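PDB 7EHU: chitin oligosaccharide binding protein NagB2, which binds short chitin oligosaccharides, probably as the extracellular solute-binding component that hands them to a membrane transporter. Local coordinates for residues Gly27-Arg40 / Pro62-Asn76. Residues are numbered along the deposited sequence; the frame is centred on the assembly and turned at random.
Sequences GDSVSLTLRHINVR and PGATFKLDGVEDTVN. With NAG (2-acetamido-2-deoxy-beta-D-glucopyranose), chain B; NAG (2-acetamido-2-deoxy-beta-D-glucopyranose), chain C; NAG (2-acetamido-2-deoxy-beta-D-glucopyranose), chain D.
The H36 ring lies with one face against G70, whose CA sits 3.6 Å from the ring centroid in a CH-pi contact. At the ring's edge, in plane, is N38 CA, and H36 ND1 accepts a hydrogen bond from N38 N. The R35 guanidinium has D69 O at its edge, in plane. Its NE makes a 2.8 Å salt bridge to D69 OD2, on the anti side of the carboxylate; OD2 is tilted from the guanidinium plane, and the two planes are turned 70° apart. NH1 reaches N76 OD1 at 3.0 Å, close to the guanidinium plane. Bends at chi2 and chi3 (72° and 48°) bring the arginine up to 62-76, with R35 CD 3.5 Å from V71 CG2. K67 NZ holds the other carboxylate oxygen, D69 OD1, while R35 NH2 also pairs with E84 and D69 OD2 with K80. An alanine in place of R35 would probably leave D69 facing two lysines without its arginine, strip E84 of its mate and let the N76 amide turn more freely.

Strands 30-36 and 64-70 pair in parallel, joined by helix 44-60 as a beta-alpha-beta unit of the periplasmic-binding-protein fold. On the face opposite R35 and D69, L32 CB meets F66 CD2 and L34 CB meets L68 CD1, each at 4.0 Å; helices 44-60 and 326-339 pack against this side.

Beyond the strands, both segments reach the sugar pocket. R40, extended from CG to NE, crosses D73 at about a right angle, and its NH1 forms a 3.2 Å salt bridge to D73 OD2 from above the carboxylate plane. That same oxygen accepts a bond from O6 of the chain C NAG, and that O6 lies in plane at the edge of the R40 guanidinium. N38 OD1 takes O6 of the chain B NAG at 2.8 Å, and T74 CG2 touches the acetyl methyl C8 of the chain D NAG.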
ATOM      1  N   GLY A  27      -0.730 -23.120  30.233  1.00 42.48           N
ATOM      2  CA  GLY A  27      -1.635 -24.065  29.595  1.00 41.40           C
ATOM      3  C   GLY A  27      -3.041 -23.524  29.454  1.00 40.69           C
ATOM      4  O   GLY A  27      -3.409 -22.613  30.203  1.00 42.10           O
ATOM      5  N   ASP A  28      -3.850 -24.065  28.534  1.00 37.49           N
ATOM      6  CA  ASP A  28      -3.515 -25.238  27.727  1.00 34.49           C
ATOM      7  C   ASP A  28      -2.408 -24.925  26.720  1.00 29.60           C
ATOM      8  O   ASP A  28      -2.245 -23.779  26.290  1.00 29.14           O
ATOM      9  CB  ASP A  28      -4.743 -25.735  26.935  1.00 36.48           C
ATOM     10  CG  ASP A  28      -5.868 -26.253  27.820  1.00 38.68           C
ATOM     11  OD1 ASP A  28      -5.830 -26.042  29.050  1.00 39.00           O
ATOM     12  OD2 ASP A  28      -6.803 -26.877  27.262  1.00 39.85           O
ATOM     13  N   SER A  29      -1.626 -25.937  26.363  1.00 25.47           N
ATOM     14  CA  SER A  29      -0.652 -25.770  25.293  1.00 24.25           C
ATOM     15  C   SER A  29      -1.388 -25.436  24.001  1.00 22.00           C
ATOM     16  O   SER A  29      -2.342 -26.123  23.622  1.00 22.78           O
ATOM     17  CB  SER A  29       0.148 -27.065  25.134  1.00 25.79           C
ATOM     18  OG  SER A  29       1.180 -26.907  24.183  1.00 28.57           O
ATOM     19  N   VAL A  30      -0.967 -24.365  23.334  1.00 19.93           N
ATOM     20  CA  VAL A  30      -1.584 -23.956  22.075  1.00 19.12           C
ATOM     21  C   VAL A  30      -0.508 -23.372  21.171  1.00 17.30           C
ATOM     22  O   VAL A  30       0.358 -22.621  21.623  1.00 16.34           O
ATOM     23  CB  VAL A  30      -2.744 -22.965  22.338  1.00 21.23           C
ATOM     24  CG1 VAL A  30      -2.253 -21.686  22.978  1.00 22.30           C
ATOM     25  CG2 VAL A  30      -3.499 -22.675  21.084  1.00 22.04           C
ATOM     26  N   SER A  31      -0.555 -23.728  19.892  1.00 17.80           N
ATOM     27  CA  SER A  31       0.373 -23.210  18.897  1.00 18.10           C
ATOM     28  C   SER A  31      -0.409 -22.388  17.888  1.00 17.43           C
ATOM     29  O   SER A  31      -1.421 -22.858  17.350  1.00 20.42           O
ATOM     30  CB  SER A  31       1.102 -24.349  18.174  1.00 21.30           C
ATOM     31  OG  SER A  31       1.976 -23.838  17.177  1.00 25.41           O
ATOM     32  N   LEU A  32       0.056 -21.168  17.631  1.00 14.79           N
ATOM     33  CA  LEU A  32      -0.594 -20.269  16.683  1.00 14.33           C
ATOM     34  C   LEU A  32       0.427 -19.867  15.632  1.00 14.57           C
ATOM     35  O   LEU A  32       1.562 -19.517  15.964  1.00 17.52           O
ATOM     36  CB  LEU A  32      -1.116 -19.010  17.392  1.00 15.86           C
ATOM     37  CG  LEU A  32      -2.226 -19.267  18.425  1.00 18.29           C
ATOM     38  CD1 LEU A  32      -1.626 -19.497  19.796  1.00 20.20           C
ATOM     39  CD2 LEU A  32      -3.198 -18.107  18.460  1.00 19.35           C
ATOM     40  N   THR A  33       0.033 -19.912  14.371  1.00 11.46           N
ATOM     41  CA  THR A  33       0.848 -19.370  13.301  1.00 11.37           C
ATOM     42  C   THR A  33       0.485 -17.912  13.084  1.00 10.48           C
ATOM     43  O   THR A  33      -0.696 -17.552  12.999  1.00 10.99           O
ATOM     44  CB  THR A  33       0.662 -20.174  12.023  1.00 13.63           C
ATOM     45  OG1 THR A  33       1.067 -21.525  12.290  1.00 16.65           O
ATOM     46  CG2 THR A  33       1.482 -19.578  10.862  1.00 14.87           C
ATOM     47  N   LEU A  34       1.514 -17.079  13.003  1.00 10.29           N
ATOM     48  CA  LEU A  34       1.382 -15.643  12.785  1.00  9.85           C
ATOM     49  C   LEU A  34       2.047 -15.344  11.446  1.00  9.27           C
ATOM     50  O   LEU A  34       3.281 -15.314  11.344  1.00 10.31           O
ATOM     51  CB  LEU A  34       2.021 -14.869  13.936  1.00 10.69           C
ATOM     52  CG  LEU A  34       1.641 -13.398  14.063  1.00 10.90           C
ATOM     53  CD1 LEU A  34       2.240 -12.819  15.346  1.00 12.99           C
ATOM     54  CD2 LEU A  34       2.074 -12.562  12.851  1.00 11.12           C
ATOM     55  N   ARG A  35       1.217 -15.171  10.418  1.00  8.79           N
ATOM     56  CA  ARG A  35       1.658 -14.848   9.070  1.00  8.79           C
ATOM     57  C   ARG A  35       1.905 -13.351   8.950  1.00  8.24           C
ATOM     58  O   ARG A  35       0.991 -12.548   9.160  1.00  8.45           O
ATOM     59  CB  ARG A  35       0.588 -15.293   8.073  1.00  9.20           C
ATOM     60  CG  ARG A  35       0.789 -14.826   6.633  1.00  8.80           C
ATOM     61  CD  ARG A  35       1.930 -15.528   5.891  1.00  8.75           C
ATOM     62  NE  ARG A  35       1.851 -16.961   6.073  1.00  9.20           N
ATOM     63  CZ  ARG A  35       0.906 -17.755   5.570  1.00  8.95           C
ATOM     64  NH1 ARG A  35      -0.049 -17.243   4.809  1.00  9.31           N
ATOM     65  NH2 ARG A  35       0.884 -19.048   5.868  1.00  9.68           N
ATOM     66  N   HIS A  36       3.129 -12.977   8.576  1.00  8.34           N
ATOM     67  CA  HIS A  36       3.482 -11.577   8.417  1.00  8.52           C
ATOM     68  C   HIS A  36       4.282 -11.434   7.128  1.00  8.20           C
ATOM     69  O   HIS A  36       4.736 -12.425   6.534  1.00  9.36           O
ATOM     70  CB  HIS A  36       4.288 -11.067   9.608  1.00  8.98           C
ATOM     71  CG  HIS A  36       5.644 -11.668   9.694  1.00  9.58           C
ATOM     72  ND1 HIS A  36       6.744 -11.110   9.072  1.00 10.23           N
ATOM     73  CD2 HIS A  36       6.086 -12.793  10.305  1.00 10.55           C
ATOM     74  CE1 HIS A  36       7.796 -11.867   9.305  1.00 11.11           C
ATOM     75  NE2 HIS A  36       7.431 -12.883  10.058  1.00 11.28           N
ATOM     76  N   ILE A  37       4.457 -10.189   6.695  1.00  8.80           N
ATOM     77  CA  ILE A  37       5.112  -9.874   5.428  1.00  8.72           C
ATOM     78  C   ILE A  37       6.452  -9.170   5.631  1.00  9.08           C
ATOM     79  O   ILE A  37       7.034  -8.655   4.666  1.00 10.70           O
ATOM     80  CB  ILE A  37       4.174  -9.071   4.505  1.00  8.61           C
ATOM     81  CG1 ILE A  37       3.729  -7.752   5.163  1.00  9.53           C
ATOM     82  CG2 ILE A  37       2.976  -9.913   4.102  1.00  9.51           C
ATOM     83  CD1 ILE A  37       3.049  -6.819   4.187  1.00 11.25           C
ATOM     84  N   ASN A  38       6.982  -9.161   6.847  1.00  9.26           N
ATOM     85  CA  ASN A  38       8.182  -8.373   7.167  1.00  9.60           C
ATOM     86  C   ASN A  38       9.467  -9.165   6.962  1.00 10.94           C
ATOM     87  O   ASN A  38      10.224  -9.418   7.902  1.00 12.16           O
ATOM     88  CB  ASN A  38       8.062  -7.839   8.580  1.00 10.36           C
ATOM     89  CG  ASN A  38       6.863  -6.976   8.726  1.00 10.72           C
ATOM     90  OD1 ASN A  38       6.696  -6.031   7.944  1.00 12.08           O
ATOM     91  ND2 ASN A  38       5.985  -7.310   9.659  1.00 12.01           N
ATOM     92  N   VAL A  39       9.706  -9.533   5.693  1.00 10.94           N
ATOM     93  CA  VAL A  39      10.787 -10.441   5.316  1.00 11.96           C
ATOM     94  C   VAL A  39      12.028  -9.733   4.777  1.00 13.01           C
ATOM     95  O   VAL A  39      13.125 -10.293   4.833  1.00 13.74           O
ATOM     96  CB  VAL A  39      10.313 -11.525   4.317  1.00 12.85           C
ATOM     97  CG1 VAL A  39       9.219 -12.365   4.923  1.00 14.38           C
ATOM     98  CG2 VAL A  39       9.879 -10.930   2.985  1.00 14.26           C
ATOM     99  N   ARG A  40      11.882  -8.540   4.199  1.00 12.83           N
ATOM    100  CA  ARG A  40      13.021  -7.889   3.564  1.00 13.79           C
ATOM    101  C   ARG A  40      13.910  -7.223   4.613  1.00 13.80           C
ATOM    102  O   ARG A  40      13.471  -6.914   5.723  1.00 13.32           O
ATOM    103  CB  ARG A  40      12.550  -6.832   2.563  1.00 15.84           C
ATOM    104  CG  ARG A  40      11.734  -7.380   1.393  1.00 17.89           C
ATOM    105  CD  ARG A  40      11.372  -6.255   0.393  1.00 20.51           C
ATOM    106  NE  ARG A  40      10.559  -6.697  -0.745  1.00 23.84           N
ATOM    107  CZ  ARG A  40       9.275  -6.388  -0.972  1.00 23.94           C
ATOM    108  NH1 ARG A  40       8.574  -5.612  -0.154  1.00 24.11           N
ATOM    109  NH2 ARG A  40       8.693  -6.851  -2.060  1.00 25.40           N
ATOM    110  N   PRO A  62       0.806 -18.260  29.420  1.00 21.56           N
ATOM    111  CA  PRO A  62       1.549 -19.517  29.503  1.00 22.79           C
ATOM    112  C   PRO A  62       0.835 -20.582  28.688  1.00 22.90           C
ATOM    113  O   PRO A  62      -0.398 -20.655  28.661  1.00 23.56           O
ATOM    114  CB  PRO A  62       1.542 -19.848  30.997  1.00 23.71           C
ATOM    115  CG  PRO A  62       1.189 -18.600  31.705  1.00 23.99           C
ATOM    116  CD  PRO A  62       0.595 -17.629  30.733  1.00 23.32           C
ATOM    117  N   GLY A  63       1.618 -21.387  28.002  1.00 21.60           N
ATOM    118  CA  GLY A  63       1.098 -22.413  27.143  1.00 19.71           C
ATOM    119  C   GLY A  63       1.033 -22.022  25.682  1.00 18.64           C
ATOM    120  O   GLY A  63       0.992 -22.910  24.825  1.00 19.10           O
ATOM    121  N   ALA A  64       1.050 -20.729  25.369  1.00 18.44           N
ATOM    122  CA  ALA A  64       0.873 -20.263  24.004  1.00 17.75           C
ATOM    123  C   ALA A  64       2.224 -20.017  23.340  1.00 18.59           C
ATOM    124  O   ALA A  64       3.080 -19.316  23.893  1.00 20.05           O
ATOM    125  CB  ALA A  64       0.055 -18.970  24.010  1.00 18.20           C
ATOM    126  N   THR A  65       2.409 -20.606  22.157  1.00 18.39           N
ATOM    127  CA  THR A  65       3.604 -20.424  21.336  1.00 19.00           C
ATOM    128  C   THR A  65       3.158 -19.912  19.975  1.00 17.28           C
ATOM    129  O   THR A  65       2.238 -20.473  19.372  1.00 18.92           O
ATOM    130  CB  THR A  65       4.344 -21.758  21.162  1.00 21.90           C
ATOM    131  OG1 THR A  65       4.919 -22.146  22.414  1.00 24.67           O
ATOM    132  CG2 THR A  65       5.472 -21.654  20.127  1.00 23.80           C
ATOM    133  N   PHE A  66       3.783 -18.838  19.511  1.00 15.84           N
ATOM    134  CA  PHE A  66       3.499 -18.284  18.198  1.00 15.54           C
ATOM    135  C   PHE A  66       4.590 -18.732  17.233  1.00 15.63           C
ATOM    136  O   PHE A  66       5.787 -18.626  17.538  1.00 18.58           O
ATOM    137  CB  PHE A  66       3.426 -16.755  18.234  1.00 15.52           C
ATOM    138  CG  PHE A  66       2.266 -16.214  19.041  1.00 15.45           C
ATOM    139  CD1 PHE A  66       2.359 -16.118  20.411  1.00 15.84           C
ATOM    140  CD2 PHE A  66       1.082 -15.825  18.441  1.00 16.98           C
ATOM    141  CE1 PHE A  66       1.307 -15.633  21.173  1.00 16.76           C
ATOM    142  CE2 PHE A  66       0.018 -15.332  19.196  1.00 17.40           C
ATOM    143  CZ  PHE A  66       0.133 -15.247  20.571  1.00 16.30           C
ATOM    144  N   LYS A  67       4.184 -19.261  16.094  1.00 13.56           N
ATOM    145  CA  LYS A  67       5.117 -19.665  15.057  1.00 16.23           C
ATOM    146  C   LYS A  67       5.023 -18.582  13.938  1.00 13.31           C
ATOM    147  O   LYS A  67       4.024 -18.473  13.236  1.00 13.92           O
ATOM    148  CB  LYS A  67       5.100 -21.156  14.718  1.00 22.00           C
ATOM    149  CG  LYS A  67       6.273 -21.276  13.767  1.00 27.80           C
ATOM    150  CD  LYS A  67       5.740 -21.021  12.403  1.00 32.45           C
ATOM    151  CE  LYS A  67       6.697 -21.217  11.298  1.00 34.87           C
ATOM    152  NZ  LYS A  67       6.416 -20.996   9.878  1.00 35.89           N
ATOM    153  N   LEU A  68       6.042 -17.719  13.851  1.00 12.36           N
ATOM    154  CA  LEU A  68       6.043 -16.648  12.861  1.00 12.66           C
ATOM    155  C   LEU A  68       6.344 -17.234  11.489  1.00 12.75           C
ATOM    156  O   LEU A  68       7.257 -18.048  11.337  1.00 15.22           O
ATOM    157  CB  LEU A  68       7.042 -15.546  13.215  1.00 14.39           C
ATOM    158  CG  LEU A  68       6.450 -14.389  14.041  1.00 17.56           C
ATOM    159  CD1 LEU A  68       5.819 -14.876  15.318  1.00 19.44           C
ATOM    160  CD2 LEU A  68       7.505 -13.294  14.302  1.00 19.03           C
ATOM    161  N   ASP A  69       5.540 -16.872  10.502  1.00 10.38           N
ATOM    162  CA  ASP A  69       5.707 -17.349   9.133  1.00 10.70           C
ATOM    163  C   ASP A  69       5.799 -16.105   8.257  1.00 10.08           C
ATOM    164  O   ASP A  69       4.772 -15.526   7.880  1.00 10.14           O
ATOM    165  CB  ASP A  69       4.544 -18.232   8.716  1.00 11.57           C
ATOM    166  CG  ASP A  69       4.790 -18.899   7.396  1.00 12.83           C
ATOM    167  OD1 ASP A  69       5.890 -19.460   7.233  1.00 15.72           O
ATOM    168  OD2 ASP A  69       3.930 -18.802   6.497  1.00 12.33           O
ATOM    169  N   GLY A  70       7.024 -15.692   7.933  1.00 10.66           N
ATOM    170  CA  GLY A  70       7.233 -14.509   7.120  1.00  9.90           C
ATOM    171  C   GLY A  70       7.204 -14.871   5.654  1.00 10.40           C
ATOM    172  O   GLY A  70       7.942 -15.748   5.213  1.00 11.68           O
ATOM    173  N   VAL A  71       6.367 -14.176   4.897  1.00 10.04           N
ATOM    174  CA  VAL A  71       6.164 -14.442   3.476  1.00 10.09           C
ATOM    175  C   VAL A  71       6.185 -13.107   2.737  1.00 10.41           C
ATOM    176  O   VAL A  71       5.630 -12.119   3.230  1.00 10.77           O
ATOM    177  CB  VAL A  71       4.812 -15.164   3.271  1.00  9.90           C
ATOM    178  CG1 VAL A  71       4.532 -15.439   1.819  1.00 10.53           C
ATOM    179  CG2 VAL A  71       4.777 -16.478   4.070  1.00 10.95           C
ATOM    180  N   GLU A  72       6.821 -13.074   1.564  1.00 10.57           N
ATOM    181  CA  GLU A  72       6.846 -11.869   0.751  1.00 11.61           C
ATOM    182  C   GLU A  72       5.439 -11.364   0.476  1.00 10.13           C
ATOM    183  O   GLU A  72       4.520 -12.146   0.256  1.00  9.98           O
ATOM    184  CB  GLU A  72       7.487 -12.183  -0.612  1.00 15.40           C
ATOM    185  CG  GLU A  72       8.875 -12.796  -0.646  1.00 23.58           C
ATOM    186  CD  GLU A  72       9.115 -13.526  -1.962  1.00 29.93           C
ATOM    187  OE1 GLU A  72       9.133 -12.838  -3.005  1.00 32.13           O
ATOM    188  OE2 GLU A  72       9.249 -14.784  -1.962  1.00 31.48           O
ATOM    189  N   ASP A  73       5.299 -10.038   0.432  1.00  9.89           N
ATOM    190  CA  ASP A  73       4.015  -9.368   0.253  1.00  9.80           C
ATOM    191  C   ASP A  73       3.156  -9.984  -0.852  1.00  8.93           C
ATOM    192  O   ASP A  73       2.015 -10.408  -0.604  1.00  9.53           O
ATOM    193  CB  ASP A  73       4.227  -7.843   0.080  1.00 10.01           C
ATOM    194  CG  ASP A  73       5.226  -7.430  -1.034  1.00 10.43           C
ATOM    195  OD1 ASP A  73       5.728  -8.242  -1.823  1.00 11.79           O
ATOM    196  OD2 ASP A  73       5.536  -6.206  -1.064  1.00 11.88           O
ATOM    197  N   THR A  74       3.664 -10.031  -2.083  1.00 10.42           N
ATOM    198  CA  THR A  74       2.825 -10.495  -3.188  1.00 10.81           C
ATOM    199  C   THR A  74       2.470 -11.970  -3.025  1.00 11.07           C
ATOM    200  O   THR A  74       1.335 -12.388  -3.310  1.00 11.91           O
ATOM    201  CB  THR A  74       3.527 -10.316  -4.540  1.00 11.67           C
ATOM    202  OG1 THR A  74       4.769 -11.010  -4.497  1.00 13.78           O
ATOM    203  CG2 THR A  74       3.747  -8.842  -4.875  1.00 13.09           C
ATOM    204  N   VAL A  75       3.432 -12.772  -2.569  1.00 10.11           N
ATOM    205  CA  VAL A  75       3.210 -14.203  -2.405  1.00 10.24           C
ATOM    206  C   VAL A  75       2.137 -14.443  -1.352  1.00  9.60           C
ATOM    207  O   VAL A  75       1.220 -15.246  -1.560  1.00  9.65           O
ATOM    208  CB  VAL A  75       4.538 -14.894  -2.045  1.00 11.48           C
ATOM    209  CG1 VAL A  75       4.324 -16.368  -1.713  1.00 12.36           C
ATOM    210  CG2 VAL A  75       5.558 -14.753  -3.180  1.00 12.85           C
ATOM    211  N   ASN A  76       2.194 -13.721  -0.225  1.00  9.38           N
ATOM    212  CA  ASN A  76       1.191 -13.944   0.811  1.00  8.62           C
ATOM    213  C   ASN A  76      -0.198 -13.571   0.301  1.00  8.66           C
ATOM    214  O   ASN A  76      -1.143 -14.357   0.396  1.00  8.81           O
ATOM    215  CB  ASN A  76       1.491 -13.140   2.066  1.00  9.59           C
ATOM    216  CG  ASN A  76       0.484 -13.399   3.133  1.00  8.85           C
ATOM    217  OD1 ASN A  76       0.235 -14.555   3.453  1.00  9.72           O
ATOM    218  ND2 ASN A  76      -0.178 -12.351   3.632  1.00  9.15           N
TER
HETATM  219  C1  NAG B   1       7.890  -1.748   6.566  1.00 13.95           C
HETATM  220  C2  NAG B   1       8.038  -1.985   5.052  1.00 11.35           C
HETATM  221  C3  NAG B   1       6.696  -1.838   4.345  1.00 10.20           C
HETATM  222  C4  NAG B   1       5.567  -2.538   5.093  1.00  9.60           C
HETATM  223  C5  NAG B   1       5.636  -2.261   6.588  1.00 10.39           C
HETATM  224  C6  NAG B   1       4.626  -3.045   7.388  1.00 11.21           C
HETATM  225  C7  NAG B   1      10.178  -1.316   3.992  1.00 12.57           C
HETATM  226  C8  NAG B   1      10.983  -0.145   3.489  1.00 13.90           C
HETATM  227  N2  NAG B   1       8.978  -1.020   4.505  1.00 12.02           N
HETATM  228  O1  NAG B   1       9.084  -2.007   7.220  1.00 18.68           O
HETATM  229  O3  NAG B   1       6.842  -2.332   3.015  1.00 10.66           O
HETATM  230  O4  NAG B   1       4.332  -1.947   4.690  1.00  9.08           O
HETATM  231  O5  NAG B   1       6.931  -2.602   7.085  1.00 12.53           O
HETATM  232  O6  NAG B   1       4.625  -4.416   7.032  1.00 11.61           O
HETATM  233  O7  NAG B   1      10.581  -2.478   3.910  1.00 13.19           O
HETATM  234  C1  NAG C   2       3.514  -2.657   3.772  1.00  8.60           C
HETATM  235  C2  NAG C   2       2.167  -1.957   3.816  1.00  8.41           C
HETATM  236  C3  NAG C   2       1.255  -2.459   2.701  1.00  8.39           C
HETATM  237  C4  NAG C   2       1.963  -2.468   1.354  1.00  8.39           C
HETATM  238  C5  NAG C   2       3.286  -3.208   1.501  1.00  8.13           C
HETATM  239  C6  NAG C   2       4.125  -3.239   0.249  1.00  9.49           C
HETATM  240  C7  NAG C   2       1.487  -1.289   6.106  1.00  9.29           C
HETATM  241  C8  NAG C   2       0.806  -1.748   7.355  1.00 10.70           C
HETATM  242  N2  NAG C   2       1.529  -2.181   5.106  1.00  8.36           N
HETATM  243  O3  NAG C   2       0.108  -1.623   2.681  1.00  8.14           O
HETATM  244  O4  NAG C   2       1.173  -3.183   0.408  1.00  7.63           O
HETATM  245  O5  NAG C   2       4.069  -2.549   2.503  1.00  8.31           O
HETATM  246  O6  NAG C   2       5.294  -4.028   0.442  1.00 10.15           O
HETATM  247  O7  NAG C   2       1.954  -0.159   6.004  1.00 10.05           O
HETATM  248  C1  NAG D   3       0.579  -2.453  -0.628  1.00  8.40           C
HETATM  249  C2  NAG D   3      -0.050  -3.441  -1.581  1.00  7.93           C
HETATM  250  C3  NAG D   3      -0.882  -2.716  -2.638  1.00  7.72           C
HETATM  251  C4  NAG D   3      -1.894  -1.791  -1.971  1.00  7.25           C
HETATM  252  C5  NAG D   3      -1.192  -0.853  -0.994  1.00  7.50           C
HETATM  253  C6  NAG D   3      -2.145   0.027  -0.213  1.00  7.98           C
HETATM  254  C7  NAG D   3       1.012  -5.613  -1.977  1.00 10.11           C
HETATM  255  C8  NAG D   3       2.082  -6.359  -2.728  1.00 10.75           C
HETATM  256  N2  NAG D   3       0.940  -4.300  -2.208  1.00  7.92           N
HETATM  257  O3  NAG D   3      -1.532  -3.696  -3.438  1.00  8.76           O
HETATM  258  O4  NAG D   3      -2.578  -0.983  -2.923  1.00  8.29           O
HETATM  259  O5  NAG D   3      -0.432  -1.629  -0.053  1.00  7.91           O
HETATM  260  O6  NAG D   3      -3.057  -0.738   0.561  1.00  8.62           O
HETATM  261  O7  NAG D   3       0.237  -6.179  -1.205  1.00 12.22           O
HETATM  262  O   HOH W   1      -2.338 -21.119  26.552  1.00 22.72           O
HETATM  263  O   HOH W   2       7.054  -8.158   2.007  1.00 11.97           O
HETATM  264  O   HOH W   3       6.601  -6.368  -3.898  1.00 13.69           O